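Local coordinates for uncharacterized protein DSY3957 (Desulfitobacterium hafniense, PDB 3HXL) that is probably a phage tail sheath protein, a building block of the sheath around the tail tube of a contractile-tailed phage, at residues V105-G110 / A173-G178. Sequence-based numbering, arbitrary orientation.
Sequences VTAKWG and APLING
The CA atoms of Thr106 and Leu175 lie 7.4 Å apart where the end of strand 103-107 passes the loop that follows strand 170-174. Leu175 does most of the reaching across this gap. Its CG is anti to its own carbonyl carbon (chi1 -77°), and from there CD2 extends away from CA to press its methyl against the backbone of the facing strand. Leu175 CD2 sits 3.6 Å from Val105 O and 3.7 Å from Ala107 N. Leu175 CG backs it up at 3.8 Å from Val105 O. These are van der Waals contacts of an aliphatic branch with main chain. Val105 pairs through backbone hydrogen bonds with Val98, and Ala107 with Ala96 just ahead of strand 97-100. Two small side chains complete the seat for Leu175 CD2, Val105 through CG1 at 4.2 Å and Ala107 through CB at a looser 4.5 Å. This is the interior of the tail-sheath beta-sandwich domain: strand 103-107 is the central strand of a three-stranded antiparallel sheet, while strand 170-174 edges the four-stranded one, so Val105 and Leu175 meet between the layers. Val105 points its CB toward the loop, with CG1 anti to the backbone N (chi1 -174°), and also touches Phe161 of its own sheet and Leu119 of the other. Leu175 further packs on Val98, Val159 and Ile117, drawing on both sheets. Thr106 turns its CB away from the loop. Further along, the two segments swing apart, Trp109 meeting Trp44 edge-to-face, and come together again at Gly110 and Gly178, whose CA atoms are 6.4 Å apart; Gly178 N donates a hydrogen bond to Asn115 OD1.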
ATOM      1  N   VAL A 105      19.190  26.159 -14.874  1.00 26.48           N
ATOM      2  CA  VAL A 105      19.170  24.902 -14.135  1.00 25.37           C
ATOM      3  C   VAL A 105      17.755  24.740 -13.596  1.00 20.43           C
ATOM      4  O   VAL A 105      17.263  25.594 -12.856  1.00 26.55           O
ATOM      5  CB  VAL A 105      20.146  24.924 -12.943  1.00 28.01           C
ATOM      6  CG1 VAL A 105      20.207  23.545 -12.297  1.00 27.11           C
ATOM      7  CG2 VAL A 105      21.522  25.360 -13.411  1.00 26.87           C
ATOM      8  N   THR A 106      17.114  23.642 -13.972  1.00 23.72           N
ATOM      9  CA  THR A 106      15.745  23.367 -13.564  1.00 27.01           C
ATOM     10  C   THR A 106      15.638  22.028 -12.839  1.00 25.59           C
ATOM     11  O   THR A 106      16.223  21.031 -13.268  1.00 22.04           O
ATOM     12  CB  THR A 106      14.827  23.349 -14.802  1.00 31.54           C
ATOM     13  OG1 THR A 106      15.065  24.532 -15.578  1.00 21.05           O
ATOM     14  CG2 THR A 106      13.366  23.297 -14.391  1.00 25.38           C
ATOM     15  N   ALA A 107      14.896  22.020 -11.735  1.00 23.80           N
ATOM     16  CA  ALA A 107      14.694  20.810 -10.943  1.00 25.08           C
ATOM     17  C   ALA A 107      14.139  19.689 -11.818  1.00 24.84           C
ATOM     18  O   ALA A 107      13.377  19.937 -12.755  1.00 20.71           O
ATOM     19  CB  ALA A 107      13.737  21.098  -9.794  1.00 23.84           C
ATOM     20  N   LYS A 108      14.522  18.454 -11.506  1.00 20.76           N
ATOM     21  CA  LYS A 108      14.062  17.296 -12.267  1.00 22.03           C
ATOM     22  C   LYS A 108      12.559  17.098 -12.089  1.00 21.59           C
ATOM     23  O   LYS A 108      11.853  16.747 -13.034  1.00 19.73           O
ATOM     24  CB  LYS A 108      14.806  16.036 -11.813  1.00 26.61           C
ATOM     25  CG  LYS A 108      14.497  14.792 -12.637  1.00 29.91           C
ATOM     26  CD  LYS A 108      15.343  13.613 -12.179  1.00 28.03           C
ATOM     27  CE  LYS A 108      15.083  12.367 -13.014  1.00 36.68           C
ATOM     28  NZ  LYS A 108      15.913  11.226 -12.531  1.00 35.22           N
ATOM     29  N   TRP A 109      12.082  17.318 -10.868  1.00 25.37           N
ATOM     30  CA  TRP A 109      10.663  17.168 -10.549  1.00 26.27           C
ATOM     31  C   TRP A 109      10.143  18.451  -9.911  1.00 23.25           C
ATOM     32  O   TRP A 109      10.901  19.206  -9.305  1.00 22.66           O
ATOM     33  CB  TRP A 109      10.440  16.000  -9.569  1.00 20.53           C
ATOM     34  CG  TRP A 109      10.893  14.653 -10.073  1.00 18.74           C
ATOM     35  CD1 TRP A 109      11.839  13.838  -9.510  1.00 20.00           C
ATOM     36  CD2 TRP A 109      10.429  13.974 -11.249  1.00 16.35           C
ATOM     37  NE1 TRP A 109      11.994  12.699 -10.263  1.00 17.54           N
ATOM     38  CE2 TRP A 109      11.145  12.759 -11.337  1.00 18.47           C
ATOM     39  CE3 TRP A 109       9.484  14.279 -12.240  1.00 19.56           C
ATOM     40  CZ2 TRP A 109      10.939  11.845 -12.378  1.00 20.75           C
ATOM     41  CZ3 TRP A 109       9.281  13.370 -13.273  1.00 20.18           C
ATOM     42  CH2 TRP A 109      10.008  12.168 -13.336  1.00 27.28           C
ATOM     43  N   GLY A 110       8.846  18.702 -10.062  1.00 26.49           N
ATOM     44  CA  GLY A 110       8.262  19.883  -9.461  1.00 25.65           C
ATOM     45  C   GLY A 110       8.103  19.639  -7.970  1.00 24.42           C
ATOM     46  O   GLY A 110       8.051  18.490  -7.531  1.00 24.23           O
ATOM     47  N   ALA A 173      23.835  30.054  -6.486  1.00 31.94           N
ATOM     48  CA  ALA A 173      22.605  30.451  -7.154  1.00 32.76           C
ATOM     49  C   ALA A 173      21.525  29.417  -6.861  1.00 33.86           C
ATOM     50  O   ALA A 173      21.349  28.461  -7.612  1.00 31.79           O
ATOM     51  CB  ALA A 173      22.836  30.558  -8.655  1.00 30.36           C
ATOM     52  N   PRO A 174      20.800  29.592  -5.750  1.00 33.70           N
ATOM     53  CA  PRO A 174      19.730  28.672  -5.352  1.00 34.09           C
ATOM     54  C   PRO A 174      18.578  28.681  -6.347  1.00 30.44           C
ATOM     55  O   PRO A 174      18.218  29.730  -6.877  1.00 32.18           O
ATOM     56  CB  PRO A 174      19.305  29.208  -3.984  1.00 39.39           C
ATOM     57  CG  PRO A 174      20.561  29.844  -3.461  1.00 37.16           C
ATOM     58  CD  PRO A 174      21.063  30.572  -4.683  1.00 36.97           C
ATOM     59  N   LEU A 175      18.008  27.512  -6.616  1.00 31.73           N
ATOM     60  CA  LEU A 175      16.878  27.446  -7.531  1.00 25.10           C
ATOM     61  C   LEU A 175      15.665  27.946  -6.754  1.00 24.78           C
ATOM     62  O   LEU A 175      15.593  27.767  -5.541  1.00 29.95           O
ATOM     63  CB  LEU A 175      16.646  26.009  -8.008  1.00 28.09           C
ATOM     64  CG  LEU A 175      17.580  25.445  -9.085  1.00 24.61           C
ATOM     65  CD1 LEU A 175      18.982  25.233  -8.533  1.00 24.61           C
ATOM     66  CD2 LEU A 175      17.007  24.124  -9.589  1.00 19.62           C
ATOM     67  N   ILE A 176      14.726  28.587  -7.439  1.00 28.46           N
ATOM     68  CA  ILE A 176      13.539  29.099  -6.765  1.00 31.74           C
ATOM     69  C   ILE A 176      12.269  28.906  -7.578  1.00 25.59           C
ATOM     70  O   ILE A 176      12.304  28.404  -8.701  1.00 29.56           O
ATOM     71  CB  ILE A 176      13.671  30.608  -6.430  1.00 34.90           C
ATOM     72  CG1 ILE A 176      13.821  31.426  -7.717  1.00 38.71           C
ATOM     73  CG2 ILE A 176      14.854  30.838  -5.503  1.00 32.02           C
ATOM     74  CD1 ILE A 176      15.155  31.259  -8.407  1.00 56.22           C
ATOM     75  N   ASN A 177      11.150  29.321  -6.986  1.00 32.32           N
ATOM     76  CA  ASN A 177       9.831  29.222  -7.598  1.00 32.24           C
ATOM     77  C   ASN A 177       9.249  27.814  -7.555  1.00 34.00           C
ATOM     78  O   ASN A 177       8.233  27.538  -8.189  1.00 29.64           O
ATOM     79  CB  ASN A 177       9.859  29.723  -9.045  1.00 38.00           C
ATOM     80  CG  ASN A 177       9.966  31.230  -9.132  1.00 40.40           C
ATOM     81  OD1 ASN A 177       9.203  31.951  -8.489  1.00 46.63           O
ATOM     82  ND2 ASN A 177      10.905  31.717  -9.934  1.00 38.17           N
ATOM     83  N   GLY A 178       9.890  26.925  -6.807  1.00 24.83           N
ATOM     84  CA  GLY A 178       9.379  25.571  -6.705  1.00 29.72           C
ATOM     85  C   GLY A 178       8.248  25.511  -5.695  1.00 31.62           C
ATOM     86  O   GLY A 178       8.217  26.299  -4.749  1.00 26.89           O
TER